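Local coordinates for protein pectate lyase 1 (Juniperus ashei, PDB 1PXZ) that catalyses, with low activity and a calcium cofactor, the eliminative cleavage of (1->4)-alpha-D-galacturonan, and is the major allergen of cedar pollen, at residues Tyr41-Thr46 with Gln74-Lys79; Thr154-Thr159 with Asp177-Ser182; Ser167-Ser172 with His191-His196; Ala270-Tyr275 with Phe303-Tyr308; Val295-Arg300 with Lys314-Asn319. One frame throughout, in Å; residues are numbered along the deposited sequence.

Contact 1 of 5, residues Tyr41-Thr46 with Gln74-Lys79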
# COMPACT_ATOMS: atom_id res chain seq x y z
N TYR A 41 -19.07 11.54 -4.73
CA TYR A 41 -19.96 10.43 -5.07
C TYR A 41 -20.27 9.67 -3.79
O TYR A 41 -19.37 9.19 -3.08
CB TYR A 41 -19.34 9.49 -6.13
CG TYR A 41 -20.20 8.27 -6.43
CD1 TYR A 41 -21.18 8.31 -7.42
CD2 TYR A 41 -20.05 7.06 -5.75
CE1 TYR A 41 -21.95 7.18 -7.68
CE2 TYR A 41 -20.80 5.94 -5.98
CZ TYR A 41 -21.77 6.02 -6.97
OH TYR A 41 -22.51 4.88 -7.20
N THR A 42 -21.56 9.46 -3.49
CA THR A 42 -21.87 8.77 -2.24
C THR A 42 -22.37 7.36 -2.51
O THR A 42 -23.28 7.18 -3.33
CB THR A 42 -22.92 9.54 -1.40
OG1 THR A 42 -22.43 10.86 -1.10
CG2 THR A 42 -23.18 8.80 -0.09
N VAL A 43 -21.76 6.40 -1.84
CA VAL A 43 -22.22 5.02 -1.87
C VAL A 43 -23.39 4.89 -0.89
O VAL A 43 -23.19 5.11 0.31
CB VAL A 43 -21.12 3.99 -1.50
CG1 VAL A 43 -21.70 2.59 -1.53
CG2 VAL A 43 -19.94 4.13 -2.45
N THR A 44 -24.56 4.58 -1.46
CA THR A 44 -25.75 4.44 -0.62
C THR A 44 -26.22 2.99 -0.55
O THR A 44 -27.13 2.70 0.20
CB THR A 44 -26.90 5.31 -1.16
OG1 THR A 44 -27.13 4.95 -2.53
CG2 THR A 44 -26.45 6.76 -1.13
N SER A 45 -25.62 2.10 -1.32
CA SER A 45 -26.04 0.71 -1.38
C SER A 45 -24.86 -0.25 -1.29
O SER A 45 -23.78 0.08 -1.82
CB SER A 45 -26.76 0.44 -2.71
OG SER A 45 -26.90 -0.94 -2.90
N THR A 46 -25.08 -1.41 -0.67
CA THR A 46 -24.00 -2.39 -0.53
C THR A 46 -24.01 -3.39 -1.67
O THR A 46 -23.23 -4.34 -1.65
CB THR A 46 -24.13 -3.13 0.80
OG1 THR A 46 -25.39 -3.82 0.82
CG2 THR A 46 -24.14 -2.15 1.97
N GLN A 74 -23.07 5.37 5.11
CA GLN A 74 -23.27 4.68 6.37
C GLN A 74 -22.18 3.63 6.57
O GLN A 74 -21.48 3.32 5.61
CB GLN A 74 -24.63 3.96 6.34
CG GLN A 74 -24.60 2.77 5.40
CD GLN A 74 -25.77 1.81 5.53
OE1 GLN A 74 -25.64 0.71 6.08
NE2 GLN A 74 -26.91 2.25 5.01
N ASN A 75 -22.11 3.09 7.78
CA ASN A 75 -21.24 1.92 7.93
C ASN A 75 -21.67 0.85 6.93
O ASN A 75 -22.88 0.64 6.72
CB ASN A 75 -21.32 1.35 9.34
CG ASN A 75 -20.81 2.23 10.44
OD1 ASN A 75 -21.01 1.95 11.63
ND2 ASN A 75 -20.12 3.30 10.11
N MET A 76 -20.72 0.15 6.33
CA MET A 76 -21.04 -0.85 5.32
C MET A 76 -20.05 -2.01 5.33
O MET A 76 -18.85 -1.73 5.25
CB MET A 76 -20.95 -0.20 3.93
CG MET A 76 -22.20 0.58 3.57
SD MET A 76 -22.07 1.24 1.89
CE MET A 76 -23.50 2.34 1.95
N ASN A 77 -20.54 -3.24 5.41
CA ASN A 77 -19.72 -4.40 5.04
C ASN A 77 -20.08 -4.78 3.61
O ASN A 77 -21.23 -5.16 3.35
CB ASN A 77 -19.92 -5.58 5.99
CG ASN A 77 -19.67 -5.15 7.41
OD1 ASN A 77 -18.80 -4.32 7.66
ND2 ASN A 77 -20.43 -5.65 8.38
N ILE A 78 -19.12 -4.65 2.70
CA ILE A 78 -19.44 -4.94 1.30
C ILE A 78 -18.75 -6.21 0.85
O ILE A 78 -17.54 -6.38 1.04
CB ILE A 78 -19.04 -3.77 0.38
CG1 ILE A 78 -19.83 -2.48 0.59
CG2 ILE A 78 -19.09 -4.23 -1.07
CD1 ILE A 78 -19.21 -1.23 -0.00
N LYS A 79 -19.54 -7.12 0.27
CA LYS A 79 -18.97 -8.34 -0.29
C LYS A 79 -19.09 -8.29 -1.81
O LYS A 79 -20.18 -8.38 -2.38
CB LYS A 79 -19.63 -9.63 0.25
CG LYS A 79 -18.98 -10.90 -0.32
CD LYS A 79 -19.58 -12.16 0.30
CE LYS A 79 -18.88 -13.41 -0.20
NZ LYS A 79 -19.58 -14.67 0.18
O HOH W 1 -22.26 -6.64 -0.21
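Strand 39-43 is the first strand of the right-handed parallel beta-helix of this pectate lyase, and here the chain leaving it packs against Gln74-Lys79, a segment within an IgE-binding region. Val43 ends the strand as a buried, branched residue suited to a tight interior. Its CG1 stands anti to the backbone N (chi1 179°) and meets the sulphur of Met76, with CG1 and SD 3.7 Å apart, while Ile70, Phe72 and Leu58 also pack on this side chain. Val43 O accepts the hydroxyl of Ser73, whose backbone also pairs with Val43, and the Met76 methyl lies close by, Val43 O to Met76 CE being 3.2 Å. Methionine suits the place because its chain, extended beyond CG, is thin and flexible enough to carry that methyl beneath the turning backbone, where Met76 CE comes within 3.8 Å of Thr44 C. The hydroxyl of Ser45 bonds to the backbone N of Asp47. Thr46 then brings the chain back alongside the other segment. Its methyl, anti to its own carbonyl carbon, crosses the methionine obliquely, with Thr46 CG2 and Met76 CG 3.7 Å apart, so that valine and threonine both touch the same thioether. Beyond it lies Ile78, itself packed on Leu58. Water 1 completes the join, donating to Thr46 O at 2.9 Å and accepting from Lys79 N at 2.8 Å.

Contact 2 of 5, residues Thr154-Thr159 with Asp177-Ser182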
# COMPACT_ATOMS: atom_id res chain seq x y z
N THR A 154 -4.50 -4.71 -5.49
CA THR A 154 -3.56 -5.17 -6.53
C THR A 154 -3.33 -4.06 -7.54
O THR A 154 -4.33 -3.50 -7.99
CB THR A 154 -4.10 -6.41 -7.27
OG1 THR A 154 -4.21 -7.49 -6.34
CG2 THR A 154 -3.14 -6.84 -8.36
N MET A 155 -2.08 -3.75 -7.88
CA MET A 155 -1.80 -2.71 -8.87
C MET A 155 -0.94 -3.28 -9.99
O MET A 155 0.12 -3.85 -9.71
CB MET A 155 -1.10 -1.50 -8.24
CG MET A 155 -2.01 -0.68 -7.32
SD MET A 155 -1.03 0.49 -6.33
CE MET A 155 -0.56 -0.68 -5.04
N ARG A 156 -1.42 -3.15 -11.23
CA ARG A 156 -0.70 -3.62 -12.41
C ARG A 156 -0.55 -2.45 -13.37
O ARG A 156 -1.56 -1.89 -13.81
CB ARG A 156 -1.44 -4.77 -13.08
CG ARG A 156 -0.74 -5.40 -14.26
CD ARG A 156 -1.57 -6.53 -14.83
NE ARG A 156 -1.93 -6.45 -16.22
CZ ARG A 156 -1.92 -5.52 -17.15
NH1 ARG A 156 -1.49 -4.28 -16.93
NH2 ARG A 156 -2.35 -5.81 -18.38
N ASN A 157 0.69 -2.06 -13.67
CA ASN A 157 0.86 -0.93 -14.57
C ASN A 157 0.13 0.32 -14.09
O ASN A 157 -0.57 0.96 -14.87
CB ASN A 157 0.31 -1.31 -15.96
CG ASN A 157 1.23 -0.78 -17.05
OD1 ASN A 157 1.40 -1.43 -18.07
ND2 ASN A 157 1.81 0.39 -16.79
N VAL A 158 0.30 0.65 -12.81
CA VAL A 158 -0.29 1.83 -12.20
C VAL A 158 0.72 2.92 -11.90
O VAL A 158 1.83 2.64 -11.44
CB VAL A 158 -0.98 1.42 -10.86
CG1 VAL A 158 -1.45 2.66 -10.13
CG2 VAL A 158 -2.11 0.46 -11.17
N THR A 159 0.39 4.20 -12.14
CA THR A 159 1.33 5.24 -11.70
C THR A 159 0.59 6.28 -10.88
O THR A 159 -0.60 6.56 -11.08
CB THR A 159 2.08 5.92 -12.86
OG1 THR A 159 1.13 6.67 -13.62
CG2 THR A 159 2.70 4.92 -13.82
N ASP A 177 -0.18 -5.84 -3.64
CA ASP A 177 0.65 -6.42 -4.71
C ASP A 177 0.91 -5.34 -5.73
O ASP A 177 -0.03 -4.75 -6.27
CB ASP A 177 -0.07 -7.63 -5.27
CG ASP A 177 0.71 -8.77 -5.85
OD1 ASP A 177 1.11 -9.70 -5.11
OD2 ASP A 177 0.95 -8.78 -7.08
N VAL A 178 2.18 -5.02 -6.01
CA VAL A 178 2.50 -3.96 -6.97
C VAL A 178 3.36 -4.57 -8.06
O VAL A 178 4.42 -5.12 -7.75
CB VAL A 178 3.22 -2.80 -6.27
CG1 VAL A 178 3.60 -1.69 -7.24
CG2 VAL A 178 2.34 -2.23 -5.16
N THR A 179 2.94 -4.56 -9.30
CA THR A 179 3.61 -5.24 -10.38
C THR A 179 3.53 -4.51 -11.72
O THR A 179 2.79 -3.54 -11.88
CB THR A 179 2.98 -6.63 -10.67
OG1 THR A 179 1.63 -6.42 -11.10
CG2 THR A 179 2.90 -7.52 -9.44
N LEU A 180 4.30 -5.05 -12.66
CA LEU A 180 4.26 -4.68 -14.06
C LEU A 180 4.45 -3.20 -14.32
O LEU A 180 3.55 -2.57 -14.90
CB LEU A 180 2.92 -5.09 -14.71
CG LEU A 180 2.91 -4.97 -16.23
CD1 LEU A 180 3.94 -5.92 -16.83
CD2 LEU A 180 1.53 -5.24 -16.83
N GLY A 181 5.59 -2.63 -13.95
CA GLY A 181 5.81 -1.25 -14.35
C GLY A 181 5.10 -0.21 -13.53
O GLY A 181 5.00 0.96 -13.90
N SER A 182 4.58 -0.60 -12.36
CA SER A 182 3.96 0.39 -11.49
C SER A 182 5.03 1.27 -10.85
O SER A 182 6.12 0.78 -10.54
CB SER A 182 3.14 -0.28 -10.38
OG SER A 182 2.10 -1.06 -10.98
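Thr179 O is gripped by three donors: Asn157 N at 3.1 Å, Ser182 OG at 2.7 Å and, weakly, Ser182 N. Ser182 OG comes from above the carbonyl plane and accepts an almost straight bond from Val158 N (3.1 Å, 176°), a small side chain bridging two backbones where regular pairing stops. Met155 O has two donors, Thr179 N at 2.9 Å nearly along the C=O axis and Thr179 OG1. Met155 N to Asp177 O, Thr179 N to Met155 O and Asn157 N to Thr179 O form the parallel ladder between neighbouring beta-helix coils, the hydroxyl bonds being additions. Met155 and Val178 share one face, where the bent methionine brings CE tightly to 3.3 Å from Val178 CG2. On the other face Asp177, assigned by similarity to calcium binding, lies near Asp149 and Arg229. Leu180 CD2 lies 3.4 Å from Arg156 CG and over one guanidinium face, toward the rim, 3.2 Å from NH1. Asn157 adopts positive phi, which asparagine tolerates well; its OD1 accepts from Lys112.

Contact 3 of 5, residues Ser167-Ser172 with His191-His196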
# COMPACT_ATOMS: atom_id res chain seq x y z
N SER A 167 -6.75 -0.25 7.11
CA SER A 167 -6.53 -1.39 8.01
C SER A 167 -6.65 -2.68 7.23
O SER A 167 -7.73 -3.03 6.74
CB SER A 167 -7.57 -1.31 9.14
OG SER A 167 -7.20 -0.25 10.00
N LEU A 168 -5.54 -3.41 7.05
CA LEU A 168 -5.45 -4.50 6.09
C LEU A 168 -5.03 -5.79 6.79
O LEU A 168 -3.96 -5.77 7.39
CB LEU A 168 -4.43 -4.15 5.00
CG LEU A 168 -4.67 -2.78 4.34
CD1 LEU A 168 -3.50 -2.40 3.45
CD2 LEU A 168 -5.97 -2.77 3.54
N SER A 169 -5.84 -6.85 6.72
CA SER A 169 -5.51 -8.03 7.50
C SER A 169 -6.12 -9.28 6.88
O SER A 169 -7.05 -9.16 6.08
CB SER A 169 -6.03 -7.88 8.94
OG SER A 169 -7.45 -7.76 8.98
N ASP A 170 -5.60 -10.45 7.23
CA ASP A 170 -6.25 -11.72 7.01
C ASP A 170 -6.81 -11.93 5.62
O ASP A 170 -8.01 -12.20 5.49
CB ASP A 170 -7.40 -11.81 8.04
CG ASP A 170 -8.03 -13.20 8.10
OD1 ASP A 170 -7.34 -14.18 7.73
OD2 ASP A 170 -9.21 -13.27 8.50
N CYS A 171 -5.98 -11.81 4.59
CA CYS A 171 -6.43 -12.15 3.25
C CYS A 171 -5.84 -13.48 2.80
O CYS A 171 -4.92 -13.99 3.45
CB CYS A 171 -6.05 -11.03 2.26
SG CYS A 171 -7.14 -9.61 2.64
N SER A 172 -6.34 -14.04 1.70
CA SER A 172 -5.83 -15.38 1.36
C SER A 172 -4.43 -15.30 0.79
O SER A 172 -3.64 -16.21 1.03
CB SER A 172 -6.79 -16.11 0.41
OG SER A 172 -6.91 -15.39 -0.80
N HIS A 191 -2.28 0.04 8.68
CA HIS A 191 -2.02 -0.95 9.74
C HIS A 191 -2.14 -2.32 9.08
O HIS A 191 -3.23 -2.64 8.61
CB HIS A 191 -2.98 -0.78 10.90
CG HIS A 191 -2.78 -1.73 12.04
ND1 HIS A 191 -3.77 -1.98 12.98
CD2 HIS A 191 -1.71 -2.49 12.39
CE1 HIS A 191 -3.31 -2.86 13.86
NE2 HIS A 191 -2.06 -3.19 13.53
N PHE A 192 -1.05 -3.08 9.00
CA PHE A 192 -1.05 -4.42 8.42
C PHE A 192 -1.00 -5.43 9.55
O PHE A 192 -0.09 -5.31 10.39
CB PHE A 192 0.15 -4.65 7.51
CG PHE A 192 0.32 -3.68 6.36
CD1 PHE A 192 1.01 -2.49 6.58
CD2 PHE A 192 -0.21 -3.96 5.11
CE1 PHE A 192 1.17 -1.59 5.54
CE2 PHE A 192 -0.03 -3.07 4.06
CZ PHE A 192 0.65 -1.88 4.29
N PHE A 193 -1.90 -6.41 9.61
CA PHE A 193 -1.86 -7.31 10.78
C PHE A 193 -2.54 -8.65 10.48
O PHE A 193 -3.31 -8.76 9.52
CB PHE A 193 -2.45 -6.63 12.01
CG PHE A 193 -3.94 -6.29 11.90
CD1 PHE A 193 -4.35 -5.12 11.28
CD2 PHE A 193 -4.90 -7.13 12.43
CE1 PHE A 193 -5.69 -4.81 11.21
CE2 PHE A 193 -6.27 -6.83 12.34
CZ PHE A 193 -6.66 -5.66 11.71
N ASN A 194 -2.23 -9.63 11.34
CA ASN A 194 -2.84 -10.96 11.24
C ASN A 194 -2.81 -11.49 9.84
O ASN A 194 -3.85 -11.85 9.26
CB ASN A 194 -4.28 -10.91 11.76
CG ASN A 194 -4.35 -10.59 13.25
OD1 ASN A 194 -3.35 -10.49 13.98
ND2 ASN A 194 -5.60 -10.44 13.72
N HIS A 195 -1.63 -11.56 9.23
CA HIS A 195 -1.53 -11.91 7.82
C HIS A 195 -0.11 -12.38 7.51
O HIS A 195 0.80 -11.71 8.01
CB HIS A 195 -1.87 -10.68 6.94
CG HIS A 195 -1.92 -11.07 5.50
ND1 HIS A 195 -0.84 -10.99 4.63
CD2 HIS A 195 -2.95 -11.61 4.79
CE1 HIS A 195 -1.21 -11.45 3.44
NE2 HIS A 195 -2.48 -11.83 3.52
N HIS A 196 0.08 -13.44 6.74
CA HIS A 196 1.43 -13.90 6.43
C HIS A 196 2.15 -13.05 5.39
O HIS A 196 3.12 -12.38 5.72
CB HIS A 196 1.41 -15.35 5.90
CG HIS A 196 0.75 -16.26 6.90
ND1 HIS A 196 1.44 -16.83 7.94
CD2 HIS A 196 -0.53 -16.67 7.02
CE1 HIS A 196 0.61 -17.57 8.66
NE2 HIS A 196 -0.60 -17.49 8.12
O HOH W 2 -6.28 -0.82 12.47
O HOH W 3 -5.39 -14.29 9.94
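Two backbone hydrogen bonds pair the strands in parallel: Leu168 N to His191 O, 2.9 Å and nearly straight at 176°, and Phe193 N to Leu168 O at 3.1 Å. A third, from Asp170 N to Asn194 O, is weak. Water adds two bridges, one between Ser167 OG and His191 ND1, the other from Asn194 O to Asp170 OD1, the last link weak. Aromatic contacts dominate one face. Phe193, with CG in the crowded position between N and the carbonyl carbon (chi1 64°), folds over its neighbour, so that Ser169 CB sits 3.5 Å from the ring centroid in a CH-pi contact. Serine is small enough for its CB to sit over the ring centre. Phe193 CD1 also stands over the centre of the His191 imidazole, whose NE2 bonds to Gly223 O. Apolar packing fills the other face: Leu168 CD1 reaches Phe192 CE2 at 3.6 Å, and the Phe192 ring meets Phe222 nearly parallel. Such aligned interior side chains on successive coils are characteristic of the parallel beta-helix.

Contact 4 of 5, residues Ala270-Tyr275 with Phe303-Tyr308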
# COMPACT_ATOMS: atom_id res chain seq x y z
N ALA A 270 12.37 -7.67 17.28
CA ALA A 270 12.54 -9.05 16.83
C ALA A 270 11.75 -10.05 17.67
O ALA A 270 11.46 -9.80 18.84
CB ALA A 270 14.02 -9.50 16.88
N PRO A 271 11.39 -11.18 17.05
CA PRO A 271 10.80 -12.28 17.83
C PRO A 271 11.87 -12.84 18.76
O PRO A 271 13.02 -12.42 18.70
CB PRO A 271 10.44 -13.35 16.82
CG PRO A 271 10.79 -12.82 15.49
CD PRO A 271 11.50 -11.50 15.63
N SER A 272 11.43 -13.79 19.57
CA SER A 272 12.36 -14.40 20.52
C SER A 272 13.36 -15.34 19.90
O SER A 272 14.47 -15.50 20.44
CB SER A 272 11.51 -15.19 21.54
OG SER A 272 10.87 -14.22 22.38
N GLU A 273 12.99 -16.00 18.80
CA GLU A 273 13.85 -17.05 18.26
C GLU A 273 15.15 -16.50 17.66
O GLU A 273 15.13 -15.51 16.94
CB GLU A 273 13.13 -17.85 17.16
CG GLU A 273 11.87 -18.58 17.54
CD GLU A 273 10.66 -17.77 17.96
OE1 GLU A 273 10.54 -16.55 17.71
OE2 GLU A 273 9.74 -18.34 18.60
N SER A 274 16.25 -17.19 17.96
CA SER A 274 17.56 -16.87 17.40
C SER A 274 17.58 -16.73 15.89
O SER A 274 18.18 -15.81 15.31
CB SER A 274 18.54 -18.01 17.78
OG SER A 274 19.84 -17.71 17.27
N TYR A 275 16.92 -17.68 15.21
CA TYR A 275 16.99 -17.71 13.75
C TYR A 275 15.99 -16.73 13.14
O TYR A 275 15.79 -16.74 11.92
CB TYR A 275 16.77 -19.13 13.23
CG TYR A 275 15.43 -19.71 13.64
CD1 TYR A 275 15.29 -20.36 14.86
CD2 TYR A 275 14.31 -19.62 12.80
CE1 TYR A 275 14.07 -20.89 15.24
CE2 TYR A 275 13.09 -20.15 13.19
CZ TYR A 275 12.98 -20.78 14.40
OH TYR A 275 11.77 -21.32 14.79
N PHE A 303 16.56 -0.80 17.00
CA PHE A 303 16.51 -2.26 17.04
C PHE A 303 16.20 -2.73 18.45
O PHE A 303 16.87 -2.35 19.40
CB PHE A 303 17.83 -2.92 16.58
CG PHE A 303 18.16 -2.51 15.15
CD1 PHE A 303 17.63 -3.22 14.10
CD2 PHE A 303 18.98 -1.43 14.87
CE1 PHE A 303 17.90 -2.84 12.79
CE2 PHE A 303 19.26 -1.04 13.58
CZ PHE A 303 18.71 -1.75 12.53
N ILE A 304 15.17 -3.55 18.58
CA ILE A 304 14.74 -3.98 19.91
C ILE A 304 14.77 -5.50 19.96
O ILE A 304 14.54 -6.18 18.95
CB ILE A 304 13.34 -3.41 20.18
CG1 ILE A 304 13.31 -1.87 20.15
CG2 ILE A 304 12.77 -3.94 21.48
CD1 ILE A 304 11.92 -1.28 20.09
N ASN A 305 15.06 -6.04 21.14
CA ASN A 305 15.02 -7.48 21.36
C ASN A 305 15.96 -8.22 20.44
O ASN A 305 15.66 -9.35 20.03
CB ASN A 305 13.59 -8.05 21.19
CG ASN A 305 13.44 -9.37 21.94
OD1 ASN A 305 13.93 -9.50 23.08
ND2 ASN A 305 12.80 -10.40 21.39
N GLY A 306 17.12 -7.64 20.12
CA GLY A 306 18.12 -8.42 19.40
C GLY A 306 18.02 -8.34 17.89
O GLY A 306 18.77 -8.98 17.15
N ALA A 307 17.09 -7.54 17.38
CA ALA A 307 16.95 -7.34 15.94
C ALA A 307 18.22 -6.75 15.33
O ALA A 307 18.84 -5.91 15.97
CB ALA A 307 15.80 -6.38 15.67
N TYR A 308 18.55 -7.14 14.10
CA TYR A 308 19.61 -6.46 13.37
C TYR A 308 19.35 -6.49 11.87
O TYR A 308 18.66 -7.38 11.35
CB TYR A 308 20.98 -7.10 13.69
CG TYR A 308 21.05 -8.57 13.37
CD1 TYR A 308 20.68 -9.52 14.34
CD2 TYR A 308 21.45 -9.02 12.13
CE1 TYR A 308 20.76 -10.85 14.00
CE2 TYR A 308 21.53 -10.36 11.80
CZ TYR A 308 21.17 -11.27 12.76
OH TYR A 308 21.23 -12.61 12.44
O HOH W 4 12.77 -12.62 23.64
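A type I' beta turn from Ile304 to Ala307 forms one side of this contact, and the chain beyond strand 267-269 docks against it. Asn305 and Gly306 occupy the two central positions, both with positive phi; asparagine accepts such angles more readily than most residues, and at Gly306 any side chain would collide with the carbonyl oxygen of Asn305, so glycine suits the position. The turn is closed by Ala307 N to Ile304 O at 3.3 Å. That same oxygen also takes Ala270 N, 3.1 Å away and almost straight at 174°, although the donor stands above the carbonyl plane. This bond carries on the parallel pairing of strands 267-269 and 302-304 on adjacent coils of the beta-helix, just where both chains leave the strands. The asparagine side chain supplies the next link. With CG anti to its own backbone N (chi1 -157°), Asn305 directs ND2 at Ala270 O, 2.9 Å away and close to the amide plane. Water 4 adds a bridge, accepting from Asn305 ND2 and bonding to Ser272 OG at 2.8 Å. Alanine fits beneath the turn because it is short: Ala270 CB rests against Ala307 CB at 3.8 Å and against Asn305 O at 3.6 Å. Lys277, farther along the same loop, donates from NZ to both Pro271 O and Asn305 O.

Contact 5 of 5, residues Val295-Arg300 with Lys314-Asn319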
# COMPACT_ATOMS: atom_id res chain seq x y z
N VAL A 295 22.27 -2.62 -3.05
CA VAL A 295 22.43 -1.49 -2.14
C VAL A 295 21.25 -1.52 -1.17
O VAL A 295 20.16 -1.09 -1.52
CB VAL A 295 22.51 -0.17 -2.90
CG1 VAL A 295 22.44 1.01 -1.93
CG2 VAL A 295 23.79 -0.07 -3.73
N TRP A 296 21.52 -2.10 -0.00
CA TRP A 296 20.52 -2.18 1.06
C TRP A 296 21.06 -1.42 2.27
O TRP A 296 21.96 -1.90 2.95
CB TRP A 296 20.22 -3.63 1.44
CG TRP A 296 19.48 -4.43 0.41
CD1 TRP A 296 19.37 -4.22 -0.92
CD2 TRP A 296 18.73 -5.63 0.68
NE1 TRP A 296 18.61 -5.19 -1.52
CE2 TRP A 296 18.21 -6.07 -0.54
CE3 TRP A 296 18.46 -6.37 1.84
CZ2 TRP A 296 17.42 -7.22 -0.65
CZ3 TRP A 296 17.68 -7.52 1.74
CH2 TRP A 296 17.17 -7.92 0.50
N ARG A 297 20.50 -0.24 2.53
CA ARG A 297 21.02 0.61 3.58
C ARG A 297 20.07 0.76 4.77
O ARG A 297 18.85 0.77 4.61
CB ARG A 297 21.30 2.02 3.05
CG ARG A 297 22.02 2.07 1.71
CD ARG A 297 22.85 3.35 1.63
NE ARG A 297 22.01 4.55 1.58
CZ ARG A 297 21.78 5.19 0.44
NH1 ARG A 297 22.32 4.71 -0.67
NH2 ARG A 297 21.02 6.28 0.41
N SER A 298 20.68 0.85 5.95
CA SER A 298 19.94 1.10 7.19
C SER A 298 20.47 2.38 7.83
O SER A 298 21.65 2.44 8.20
CB SER A 298 20.07 -0.09 8.14
OG SER A 298 19.63 0.24 9.45
N THR A 299 19.63 3.41 7.96
CA THR A 299 20.01 4.69 8.53
C THR A 299 19.13 5.11 9.70
O THR A 299 17.92 5.25 9.48
CB THR A 299 19.89 5.79 7.45
OG1 THR A 299 20.63 5.35 6.29
CG2 THR A 299 20.47 7.10 7.92
N ARG A 300 19.67 5.33 10.88
CA ARG A 300 18.95 5.76 12.08
C ARG A 300 17.76 4.87 12.42
O ARG A 300 16.78 5.33 12.98
CB ARG A 300 18.50 7.23 11.92
CG ARG A 300 19.72 8.12 11.64
CD ARG A 300 19.38 9.59 11.54
NE ARG A 300 18.64 9.85 10.30
CZ ARG A 300 17.46 10.46 10.24
NH1 ARG A 300 16.87 10.89 11.34
NH2 ARG A 300 16.89 10.65 9.06
N LYS A 314 27.71 1.08 0.04
CA LYS A 314 28.36 2.05 0.92
C LYS A 314 27.36 3.04 1.52
O LYS A 314 26.24 3.25 1.05
CB LYS A 314 29.45 2.82 0.16
CG LYS A 314 28.92 3.76 -0.92
CD LYS A 314 28.93 3.11 -2.29
CE LYS A 314 27.62 2.43 -2.63
NZ LYS A 314 27.75 0.95 -2.66
N THR A 315 27.77 3.69 2.61
CA THR A 315 26.90 4.64 3.29
C THR A 315 26.80 5.95 2.52
O THR A 315 27.74 6.42 1.89
CB THR A 315 27.40 4.89 4.73
OG1 THR A 315 27.49 3.65 5.43
CG2 THR A 315 26.41 5.75 5.49
N GLU A 316 25.62 6.55 2.56
CA GLU A 316 25.37 7.74 1.73
C GLU A 316 24.13 8.44 2.26
O GLU A 316 23.32 7.80 2.95
CB GLU A 316 25.26 7.28 0.29
CG GLU A 316 25.03 8.30 -0.80
CD GLU A 316 25.52 7.81 -2.16
OE1 GLU A 316 26.73 7.53 -2.25
OE2 GLU A 316 24.71 7.71 -3.11
N GLU A 317 23.95 9.72 1.96
CA GLU A 317 22.77 10.44 2.41
C GLU A 317 21.61 10.21 1.44
O GLU A 317 21.85 10.19 0.23
CB GLU A 317 23.04 11.94 2.52
CG GLU A 317 23.10 12.46 3.94
CD GLU A 317 24.42 13.16 4.23
OE1 GLU A 317 24.85 13.98 3.38
OE2 GLU A 317 25.02 12.90 5.29
N THR A 318 20.41 10.03 1.98
CA THR A 318 19.22 9.80 1.15
C THR A 318 19.06 10.95 0.16
O THR A 318 18.81 12.08 0.60
CB THR A 318 17.95 9.64 2.00
OG1 THR A 318 18.01 8.41 2.72
CG2 THR A 318 16.70 9.55 1.14
N ASN A 319 19.22 10.64 -1.12
CA ASN A 319 19.03 11.65 -2.18
C ASN A 319 18.20 11.10 -3.33
O ASN A 319 18.69 10.85 -4.44
CB ASN A 319 20.39 12.15 -2.68
CG ASN A 319 20.28 13.56 -3.22
OD1 ASN A 319 21.28 14.29 -3.23
ND2 ASN A 319 19.09 13.94 -3.66
O HOH W 5 24.70 3.99 -1.64
O HOH W 6 20.16 8.02 -1.57
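Arg297 carries almost everything here, its long chain bent at chi3 (-67°) so that the guanidinium lies along the 314-319 loop. Its CD touches Lys314 O at 3.4 Å, and Glu316 CB sits over one face of the flat group. The Glu316 carboxylate is near only as a charge, with OE2 4.5 Å from Arg297 NH1 and well out of the guanidinium plane; this glutamate is poorly ordered. Water makes the polar links. Water 6, in the guanidinium plane, accepts from Arg297 NH2 at 2.8 Å and from Asn319 N at 2.8 Å, while water 5 joins Lys314 O to Arg297 NH1, the latter weakly. A long side chain ending in several N-H groups suits such a watery surface. Farther out, Thr318 OG1 is held by Glu264, which also forms a salt bridge with Arg300, and the Arg297 backbone pairs with Ile261 and Ser263. The loop lies across strand 296-299, itself part of an IgE-binding region; the strand pairs in parallel with strand 260-264, continuing the stacking of the beta-helix.

Overall arrangement
From the N terminus, contact 1 comes first, closing a loop of 27 residues that holds helix 58-63 and strand 68-72 at the beginning of the beta-helix. In the middle, contacts 2 and 3 cross: segments 154-159, 167-172, 177-182 and 191-196 alternate, so two neighbouring coils are joined on two different faces, with centres 20 Å apart. Contacts 4 and 5 likewise cross near the far end, linking strands 296-299 and 302-304 with the loops around them; they touch where Phe303 packs on Ser298. Contacts 2 to 5 close loops of 17, 18, 27 and 13 residues, and none nests inside another. Contacts 1 and 4 lie about 42 Å apart between centres, on opposite sides of the chain's middle.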